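Local coordinates for xyloglucan-specific endo-beta-1,4-glucanase GH12 (Aspergillus niveus, PDB 4NPR), which probably hydrolyses internal beta-1,4-glucosidic linkages of xyloglucan, releasing oligosaccharides with retention of the beta configuration, at residues Met125-Ser130 with His135-Met140; Tyr182-Gln187 with Thr202-Asn207; Trp31-Glu36 with Ile40-Leu45. All blocks are in the same frame, centred on the assembly; numbering follows the deposited sequence.

How the contacts relate
All three contacts reach the same large sheet of the beta jelly roll. Contacts 1 and 2 adjoin: strands 137-146 and 179-186 are neighbours, probably joined by backbone bonds from Tyr182 and Phe184 to Glu138 and Met140, and Ile139 packs on Leu204. Contact 3 is the hairpin at one edge of the sheet, its centre about 21 Å from that of contact 1 and 28 Å from that of contact 2. Contact 2 is buried and wholly apolar between its strand and helix. Contacts 1 and 3 are partly buried antiparallel strand pairs: contact 1 adds aromatic stacking and a bulge to its ladder, whereas contact 3 relies on backbone bonds and two outward-bonded asparagines.

Contact 1 (Met125-Ser130 with His135-Met140); sequences MFLSTS and HNYEIM
Phe126 and His135 form an offset stack, with ring centroids 4.5 Å apart and planes inclined by 25°. Phe126 begins the contact at its first side-chain atom: CB sits over the centre of the imidazole, 3.8 Å from the His135 ring centroid, in a CH-pi contact. Its CG, anti to the carbonyl carbon (chi1 -73°), carries the phenyl ring on past the imidazole, and CD1 comes within 3.4 Å of His135 ND1. Further out the ring runs alongside Glu138, whose extended chain points the same way: CE1 is 3.4 Å from Glu138 CG, and at the tip CZ is 3.6 Å from Glu138 OE2. The carboxylate thus lies beside the phenyl ring, with its plane turned only slightly from that of the ring. On the other face of the strand pair, Leu127 packs its CB on Tyr137 CB and its CD1 on Ile139 CD1, and Met125 CE meets Ile139 CG2.

The ladder is regular where Met125 and Ile139 exchange two backbone bonds. It is disturbed beyond Tyr137, where Asn136 and Tyr137 both face Leu127 in a classic beta bulge. Leu127 N donates to Tyr137 O from above the carbonyl plane, 40° out of it. Leu127 O accepts Asn136 N at 3.1 Å and, more weakly, the side-chain ND2 of Asn136 at 3.0 Å, so one residue grips this oxygen twice.

His135 NE2 has a weak hydrogen bond to Asp218 on strand 215-226, the neighbour of strand 117-128, while Glu138 and Phe126 touch Met179 of strand 179-186 at the far side of the hairpin. Met125, Leu127 and Ile139 are covered by Phe201 of helix 198-207.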
loop_
_atom_site.group_PDB
_atom_site.type_symbol
_atom_site.label_atom_id
_atom_site.label_comp_id
_atom_site.label_asym_id
_atom_site.label_seq_id
_atom_site.Cartn_x
_atom_site.Cartn_y
_atom_site.Cartn_z
ATOM N N MET A 125 3.836 4.485 1.022
ATOM C CA MET A 125 5.169 5.048 0.970
ATOM C C MET A 125 5.395 6.020 2.125
ATOM O O MET A 125 4.559 6.869 2.416
ATOM C CB MET A 125 5.357 5.786 -0.327
ATOM C CG MET A 125 5.155 4.921 -1.547
ATOM S SD MET A 125 5.318 5.961 -3.006
ATOM C CE MET A 125 3.641 6.567 -3.126
ATOM N N PHE A 126 6.556 5.914 2.746
ATOM C CA PHE A 126 6.824 6.555 4.000
ATOM C C PHE A 126 8.000 7.511 3.877
ATOM O O PHE A 126 8.996 7.185 3.214
ATOM C CB PHE A 126 7.143 5.470 4.997
ATOM C CG PHE A 126 5.951 4.680 5.419
ATOM C CD1 PHE A 126 5.080 5.190 6.369
ATOM C CD2 PHE A 126 5.673 3.451 4.832
ATOM C CE1 PHE A 126 3.967 4.474 6.756
ATOM C CE2 PHE A 126 4.580 2.715 5.223
ATOM C CZ PHE A 126 3.708 3.229 6.191
ATOM N N LEU A 127 7.863 8.697 4.491
ATOM C CA LEU A 127 8.936 9.670 4.549
ATOM C C LEU A 127 9.505 9.834 5.938
ATOM O O LEU A 127 8.831 9.530 6.944
ATOM C CB LEU A 127 8.435 11.006 4.111
ATOM C CG LEU A 127 7.866 10.944 2.722
ATOM C CD1 LEU A 127 7.354 12.316 2.331
ATOM C CD2 LEU A 127 8.950 10.477 1.790
ATOM N N SER A 128 10.756 10.301 5.999
ATOM C CA SER A 128 11.390 10.637 7.268
ATOM C C SER A 128 12.398 11.751 7.099
ATOM O O SER A 128 12.844 12.027 5.972
ATOM C CB SER A 128 12.028 9.436 7.906
ATOM O OG SER A 128 12.264 9.738 9.265
ATOM N N THR A 129 12.734 12.399 8.218
ATOM C CA THR A 129 13.678 13.519 8.216
ATOM C C THR A 129 15.137 13.046 8.141
ATOM O O THR A 129 16.015 13.809 7.714
ATOM C CB THR A 129 13.504 14.457 9.453
ATOM O OG1 THR A 129 13.798 13.758 10.681
ATOM C CG2 THR A 129 12.087 15.012 9.526
ATOM N N SER A 130 15.409 11.803 8.528
ATOM C CA SER A 130 16.748 11.220 8.316
ATOM C C SER A 130 16.575 9.798 7.787
ATOM O O SER A 130 15.506 9.215 7.984
ATOM C CB SER A 130 17.541 11.211 9.625
ATOM O OG SER A 130 16.978 10.281 10.552
ATOM N N HIS A 135 8.954 7.497 10.884
ATOM C CA HIS A 135 8.085 7.993 9.825
ATOM C C HIS A 135 7.280 9.195 10.284
ATOM O O HIS A 135 6.487 9.102 11.210
ATOM C CB HIS A 135 7.134 6.909 9.311
ATOM C CG HIS A 135 7.822 5.662 8.863
ATOM N ND1 HIS A 135 7.212 4.425 8.904
ATOM C CD2 HIS A 135 9.078 5.454 8.396
ATOM C CE1 HIS A 135 8.063 3.507 8.479
ATOM N NE2 HIS A 135 9.207 4.107 8.174
ATOM N N ASN A 136 7.470 10.320 9.634
ATOM C CA ASN A 136 6.636 11.489 9.907
ATOM C C ASN A 136 5.507 11.681 8.875
ATOM O O ASN A 136 4.482 12.267 9.185
ATOM C CB ASN A 136 7.514 12.757 10.053
ATOM C CG ASN A 136 8.104 13.246 8.733
ATOM O OD1 ASN A 136 8.186 14.456 8.477
ATOM N ND2 ASN A 136 8.536 12.321 7.900
ATOM N N TYR A 137 5.714 11.170 7.651
ATOM C CA TYR A 137 4.692 11.169 6.634
ATOM C C TYR A 137 4.364 9.813 6.082
ATOM O O TYR A 137 5.185 8.908 5.998
ATOM C CB TYR A 137 5.088 12.058 5.473
ATOM C CG TYR A 137 4.975 13.500 5.785
ATOM C CD1 TYR A 137 3.747 14.135 5.738
ATOM C CD2 TYR A 137 6.089 14.232 6.145
ATOM C CE1 TYR A 137 3.633 15.486 6.027
ATOM C CE2 TYR A 137 6.002 15.595 6.422
ATOM C CZ TYR A 137 4.766 16.219 6.363
ATOM O OH TYR A 137 4.667 17.566 6.671
ATOM N N GLU A 138 3.131 9.690 5.665
ATOM C CA GLU A 138 2.738 8.524 4.957
ATOM C C GLU A 138 1.910 8.945 3.773
ATOM O O GLU A 138 1.006 9.772 3.913
ATOM C CB GLU A 138 1.942 7.569 5.865
ATOM C CG GLU A 138 1.513 6.281 5.151
ATOM C CD GLU A 138 0.642 5.377 6.016
ATOM O OE1 GLU A 138 0.287 5.729 7.172
ATOM O OE2 GLU A 138 0.285 4.294 5.530
ATOM N N ILE A 139 2.224 8.353 2.624
ATOM C CA ILE A 139 1.468 8.563 1.405
ATOM C C ILE A 139 0.913 7.242 0.869
ATOM O O ILE A 139 1.640 6.276 0.618
ATOM C CB ILE A 139 2.344 9.210 0.356
ATOM C CG1 ILE A 139 2.686 10.629 0.780
ATOM C CG2 ILE A 139 1.624 9.269 -0.981
ATOM C CD1 ILE A 139 3.901 10.724 1.651
ATOM N N MET A 140 -0.390 7.191 0.707
ATOM C CA MET A 140 -1.015 5.999 0.203
ATOM C C MET A 140 -1.620 6.306 -1.152
ATOM O O MET A 140 -2.116 7.402 -1.404
ATOM C CB MET A 140 -2.112 5.492 1.132
ATOM C CG MET A 140 -1.764 5.437 2.603
ATOM S SD MET A 140 -2.815 4.232 3.488
ATOM C CE MET A 140 -2.292 2.610 2.921
#

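Contact 2 (Tyr182-Gln187 with Thr202-Asn207); sequences YSFVAQ and TYLESN
As alternate residues of one strand, Tyr182 and Phe184 put their side chains on the same face, and a shared first torsion, CG anti to the carbonyl carbon (chi1 -74° and -67°), swings both rings to meet Leu204 and Tyr203 of the helix. Leu204 is the wedge between the two rings. Its CD2 stands over the centre of the Tyr182 ring, 4.1 Å from the centroid, as a CH-pi contact, and the same methyl lies 3.8 Å from Phe184 CZ. Tyr203, with CG anti to its backbone N (chi1 170°), crosses Phe184 instead of stacking on it: Tyr203 CD1 reaches the edge of the Phe184 ring, 4.1 Å from CZ.

Between strand and helix the contact is apolar; within the helix, Tyr203 O accepts Asn207 N at 2.7 Å and also Asn207 ND2 at 3.0 Å, the latter on a lone pair. Asn207 CB lies over one face of the Tyr203 ring, toward its rim. Phe200, one turn earlier in the helix than Leu204, meets Phe184 edge-to-face, and Ile139 of strand 137-146 adjoins both Phe184 and Leu204. Such apolar packing places the single helix of this GH12 beta jelly roll against one face of its larger sheet.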
loop_
_atom_site.group_PDB
_atom_site.type_symbol
_atom_site.label_atom_id
_atom_site.label_comp_id
_atom_site.label_asym_id
_atom_site.label_seq_id
_atom_site.Cartn_x
_atom_site.Cartn_y
_atom_site.Cartn_z
ATOM N N TYR A 182 -1.399 11.307 3.966
ATOM C CA TYR A 182 -2.079 11.670 2.733
ATOM C C TYR A 182 -2.481 10.408 2.007
ATOM O O TYR A 182 -1.647 9.551 1.790
ATOM C CB TYR A 182 -1.155 12.421 1.827
ATOM C CG TYR A 182 -0.867 13.853 2.257
ATOM C CD1 TYR A 182 -1.829 14.868 2.083
ATOM C CD2 TYR A 182 0.356 14.199 2.795
ATOM C CE1 TYR A 182 -1.591 16.165 2.505
ATOM C CE2 TYR A 182 0.620 15.510 3.178
ATOM C CZ TYR A 182 -0.360 16.474 3.046
ATOM O OH TYR A 182 -0.083 17.741 3.448
ATOM N N SER A 183 -3.766 10.310 1.622
ATOM C CA SER A 183 -4.292 9.159 0.894
ATOM C C SER A 183 -4.958 9.557 -0.413
ATOM O O SER A 183 -5.921 10.308 -0.411
ATOM C CB SER A 183 -5.294 8.389 1.746
ATOM O OG SER A 183 -4.641 7.722 2.794
ATOM N N PHE A 184 -4.417 9.029 -1.519
ATOM C CA PHE A 184 -4.948 9.269 -2.839
ATOM C C PHE A 184 -5.828 8.074 -3.114
ATOM O O PHE A 184 -5.360 6.950 -3.145
ATOM C CB PHE A 184 -3.831 9.340 -3.880
ATOM C CG PHE A 184 -2.929 10.529 -3.724
ATOM C CD1 PHE A 184 -1.946 10.544 -2.765
ATOM C CD2 PHE A 184 -3.052 11.624 -4.563
ATOM C CE1 PHE A 184 -1.124 11.638 -2.626
ATOM C CE2 PHE A 184 -2.232 12.719 -4.435
ATOM C CZ PHE A 184 -1.270 12.721 -3.463
ATOM N N VAL A 185 -7.110 8.308 -3.283
ATOM C CA VAL A 185 -8.041 7.228 -3.478
ATOM C C VAL A 185 -8.649 7.363 -4.860
ATOM O O VAL A 185 -9.370 8.357 -5.149
ATOM C CB VAL A 185 -9.161 7.278 -2.436
ATOM C CG1 VAL A 185 -10.160 6.150 -2.715
ATOM C CG2 VAL A 185 -8.590 7.192 -1.010
ATOM N N ALA A 186 -8.343 6.397 -5.726
ATOM C CA ALA A 186 -8.778 6.500 -7.109
ATOM C C ALA A 186 -10.301 6.459 -7.192
ATOM O O ALA A 186 -10.944 5.679 -6.487
ATOM C CB ALA A 186 -8.168 5.405 -7.944
ATOM N N GLN A 187 -10.871 7.335 -8.005
ATOM C CA GLN A 187 -12.327 7.403 -8.196
ATOM C C GLN A 187 -12.944 6.159 -8.885
ATOM O O GLN A 187 -14.098 5.847 -8.636
ATOM C CB GLN A 187 -12.686 8.680 -8.978
ATOM C CG GLN A 187 -12.318 9.914 -8.194
ATOM C CD GLN A 187 -12.838 11.232 -8.756
ATOM O OE1 GLN A 187 -13.084 11.413 -9.961
ATOM N NE2 GLN A 187 -12.962 12.188 -7.861
ATOM N N THR A 202 5.721 15.092 -6.528
ATOM C CA THR A 202 5.760 16.341 -7.256
ATOM C C THR A 202 4.498 17.120 -6.849
ATOM O O THR A 202 4.538 18.311 -6.531
ATOM C CB THR A 202 5.712 16.085 -8.787
ATOM O OG1 THR A 202 6.733 15.163 -9.204
ATOM C CG2 THR A 202 5.862 17.367 -9.569
ATOM N N TYR A 203 3.359 16.429 -6.833
ATOM C CA TYR A 203 2.094 17.084 -6.560
ATOM C C TYR A 203 2.016 17.725 -5.172
ATOM O O TYR A 203 1.579 18.857 -5.040
ATOM C CB TYR A 203 0.917 16.127 -6.732
ATOM C CG TYR A 203 -0.372 16.743 -6.207
ATOM C CD1 TYR A 203 -0.755 16.552 -4.895
ATOM C CD2 TYR A 203 -1.194 17.543 -7.019
ATOM C CE1 TYR A 203 -1.912 17.133 -4.399
ATOM C CE2 TYR A 203 -2.366 18.130 -6.507
ATOM C CZ TYR A 203 -2.715 17.904 -5.190
ATOM O OH TYR A 203 -3.870 18.443 -4.609
ATOM N N LEU A 204 2.440 16.967 -4.163
ATOM C CA LEU A 204 2.393 17.390 -2.768
ATOM C C LEU A 204 3.363 18.499 -2.500
ATOM O O LEU A 204 3.056 19.393 -1.719
ATOM C CB LEU A 204 2.704 16.218 -1.820
ATOM C CG LEU A 204 1.698 15.060 -1.824
ATOM C CD1 LEU A 204 2.243 13.925 -1.000
ATOM C CD2 LEU A 204 0.289 15.434 -1.329
ATOM N N GLU A 205 4.516 18.454 -3.143
ATOM C CA GLU A 205 5.546 19.460 -2.879
ATOM C C GLU A 205 4.996 20.796 -3.359
ATOM O O GLU A 205 5.145 21.848 -2.738
ATOM C CB GLU A 205 6.847 19.130 -3.603
ATOM C CG GLU A 205 7.630 17.971 -2.969
ATOM C CD GLU A 205 8.550 17.242 -3.963
ATOM O OE1 GLU A 205 8.765 17.781 -5.062
ATOM O OE2 GLU A 205 9.051 16.133 -3.671
ATOM N N SER A 206 4.256 20.667 -4.432
ATOM C CA SER A 206 3.823 21.755 -5.222
ATOM C C SER A 206 2.541 22.344 -4.649
ATOM O O SER A 206 2.420 23.569 -4.537
ATOM C CB SER A 206 3.615 21.185 -6.619
ATOM O OG SER A 206 3.188 22.155 -7.494
ATOM N N ASN A 207 1.597 21.485 -4.252
ATOM C CA ASN A 207 0.240 21.960 -3.904
ATOM C C ASN A 207 -0.188 21.798 -2.443
ATOM O O ASN A 207 -1.282 22.222 -2.080
ATOM C CB ASN A 207 -0.815 21.246 -4.763
ATOM C CG ASN A 207 -0.611 21.458 -6.251
ATOM O OD1 ASN A 207 -1.488 21.974 -6.924
ATOM N ND2 ASN A 207 0.533 21.017 -6.776
#

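Contact 3 (Trp31-Glu36 with Ile40-Leu45); sequences WGSVTE and ILYNNL
Val34 and Leu41 form the hydrogen-bonded pair of an antiparallel beta hairpin, strands 33-36 and 39-42, at one edge of the larger sheet of the jelly roll. Leu41 N donates to Val34 O at 2.8 Å, nearly in line with the carbonyl, and Val34 N returns a longer bond of 3.2 Å to Leu41 O. A third bond carries the pairing past the strand, where Asn43 N meets Gly32 O at 2.9 Å and almost straight at hydrogen (173°). Leu41 O also has the CA of Ser33 close by, and Val34 O that of Ile40. On its other side the second strand bonds to strand 87-97, Ile40 with Ala90 and Tyr42 with Asn88.

The hydrogen bonds of the two asparagine side chains lead to partners outside these segments. Asn43 aims its CB at Gly32 O, 3.6 Å away, but its CG, anti to the backbone N (chi1 -157°), takes the amide onward: OD1 bonds to Thr58 OG1, and ND2 to the carbonyls of Asp29 and Gln56. Asn44 ND2 is taken by Phe86 O.

Side chains add light packing. Thr35 and Ile40 run side by side, OG1 of Thr35 3.6 Å from CG1 of Ile40. Ser33 CB lies 3.8 Å from Tyr42 CD1; within the second strand, Ile40 CG2 lies over the rim of one face of the Tyr42 ring. Val34 and Leu41 point to the other face of the sheet, where Val34 also touches Thr25 and Phe27 of strand 25-27. Beyond the strands, Asn44 OD1 lies at the edge of the Trp31 indole, in its plane and 3.7 Å from CZ3.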
loop_
_atom_site.group_PDB
_atom_site.type_symbol
_atom_site.label_atom_id
_atom_site.label_comp_id
_atom_site.label_asym_id
_atom_site.label_seq_id
_atom_site.Cartn_x
_atom_site.Cartn_y
_atom_site.Cartn_z
ATOM N N TRP A 31 3.531 -12.756 11.746
ATOM C CA TRP A 31 4.696 -12.030 11.223
ATOM C C TRP A 31 5.475 -12.800 10.181
ATOM O O TRP A 31 6.636 -12.573 10.019
ATOM C CB TRP A 31 5.622 -11.674 12.382
ATOM C CG TRP A 31 4.825 -11.073 13.529
ATOM C CD1 TRP A 31 4.665 -11.576 14.812
ATOM C CD2 TRP A 31 4.028 -9.875 13.465
ATOM N NE1 TRP A 31 3.841 -10.736 15.533
ATOM C CE2 TRP A 31 3.450 -9.688 14.731
ATOM C CE3 TRP A 31 3.779 -8.935 12.467
ATOM C CZ2 TRP A 31 2.615 -8.612 15.008
ATOM C CZ3 TRP A 31 2.939 -7.843 12.761
ATOM C CH2 TRP A 31 2.392 -7.694 14.015
ATOM N N GLY A 32 4.843 -13.704 9.450
ATOM C CA GLY A 32 5.514 -14.429 8.391
ATOM C C GLY A 32 6.050 -13.470 7.347
ATOM O O GLY A 32 5.384 -12.476 7.018
ATOM N N SER A 33 7.255 -13.777 6.838
ATOM C CA SER A 33 7.868 -13.094 5.679
ATOM C C SER A 33 8.951 -13.911 4.951
ATOM O O SER A 33 9.420 -14.932 5.431
ATOM C CB SER A 33 8.436 -11.738 6.085
ATOM O OG SER A 33 9.620 -11.850 6.839
ATOM N N VAL A 34 9.313 -13.453 3.758
ATOM C CA VAL A 34 10.343 -14.064 2.928
ATOM C C VAL A 34 10.947 -12.959 2.114
ATOM O O VAL A 34 10.282 -11.987 1.807
ATOM C CB VAL A 34 9.797 -15.133 1.947
ATOM C CG1 VAL A 34 9.756 -16.493 2.601
ATOM C CG2 VAL A 34 8.410 -14.763 1.403
ATOM N N THR A 35 12.200 -13.132 1.753
ATOM C CA THR A 35 12.972 -12.153 1.038
ATOM C C THR A 35 13.198 -12.666 -0.382
ATOM O O THR A 35 13.573 -13.802 -0.560
ATOM C CB THR A 35 14.333 -12.003 1.757
ATOM O OG1 THR A 35 14.105 -11.553 3.103
ATOM C CG2 THR A 35 15.301 -11.055 1.002
ATOM N N GLU A 36 12.988 -11.853 -1.408
ATOM C CA GLU A 36 13.231 -12.309 -2.768
ATOM C C GLU A 36 13.728 -11.144 -3.571
ATOM O O GLU A 36 13.072 -10.121 -3.675
ATOM C CB GLU A 36 11.957 -12.843 -3.426
ATOM C CG GLU A 36 11.124 -13.818 -2.608
ATOM C CD GLU A 36 11.661 -15.268 -2.540
ATOM O OE1 GLU A 36 12.690 -15.616 -3.201
ATOM O OE2 GLU A 36 11.008 -16.065 -1.803
ATOM N N ILE A 40 10.876 -7.883 0.333
ATOM C CA ILE A 40 10.507 -8.752 1.416
ATOM C C ILE A 40 8.993 -8.724 1.366
ATOM O O ILE A 40 8.368 -7.645 1.290
ATOM C CB ILE A 40 11.001 -8.241 2.771
ATOM C CG1 ILE A 40 12.539 -8.283 2.843
ATOM C CG2 ILE A 40 10.483 -9.109 3.913
ATOM C CD1 ILE A 40 13.117 -7.429 3.956
ATOM N N LEU A 41 8.400 -9.905 1.336
ATOM C CA LEU A 41 6.972 -10.042 1.248
ATOM C C LEU A 41 6.498 -10.421 2.624
ATOM O O LEU A 41 7.019 -11.354 3.208
ATOM C CB LEU A 41 6.616 -11.121 0.229
ATOM C CG LEU A 41 5.155 -11.481 0.010
ATOM C CD1 LEU A 41 4.418 -10.380 -0.730
ATOM C CD2 LEU A 41 5.054 -12.746 -0.833
ATOM N N TYR A 42 5.484 -9.732 3.116
ATOM C CA TYR A 42 5.046 -9.828 4.516
ATOM C C TYR A 42 3.600 -10.230 4.592
ATOM O O TYR A 42 2.816 -9.772 3.798
ATOM C CB TYR A 42 5.112 -8.458 5.200
ATOM C CG TYR A 42 6.476 -7.873 5.421
ATOM C CD1 TYR A 42 7.204 -8.181 6.590
ATOM C CD2 TYR A 42 7.042 -6.967 4.497
ATOM C CE1 TYR A 42 8.450 -7.618 6.830
ATOM C CE2 TYR A 42 8.304 -6.399 4.729
ATOM C CZ TYR A 42 8.989 -6.723 5.900
ATOM O OH TYR A 42 10.218 -6.201 6.179
ATOM N N ASN A 43 3.264 -11.043 5.574
ATOM C CA ASN A 43 1.886 -11.369 5.920
ATOM C C ASN A 43 1.346 -10.230 6.828
ATOM O O ASN A 43 0.276 -9.653 6.553
ATOM C CB ASN A 43 1.861 -12.743 6.627
ATOM C CG ASN A 43 0.531 -13.449 6.551
ATOM O OD1 ASN A 43 -0.209 -13.339 5.603
ATOM N ND2 ASN A 43 0.256 -14.228 7.555
ATOM N N ASN A 44 2.094 -9.883 7.881
ATOM C CA ASN A 44 1.867 -8.632 8.631
ATOM C C ASN A 44 0.405 -8.494 9.106
ATOM O O ASN A 44 -0.321 -7.594 8.716
ATOM C CB ASN A 44 2.320 -7.453 7.755
ATOM C CG ASN A 44 2.210 -6.094 8.442
ATOM O OD1 ASN A 44 2.321 -5.973 9.638
ATOM N ND2 ASN A 44 2.008 -5.058 7.649
ATOM N N LEU A 45 -0.000 -9.405 9.974
ATOM C CA LEU A 45 -1.347 -9.424 10.504
ATOM C C LEU A 45 -1.478 -8.497 11.731
ATOM O O LEU A 45 -2.077 -8.833 12.737
ATOM C CB LEU A 45 -1.707 -10.863 10.883
ATOM C CG LEU A 45 -1.571 -11.898 9.773
ATOM C CD1 LEU A 45 -2.214 -13.222 10.162
ATOM C CD2 LEU A 45 -2.254 -11.360 8.531
#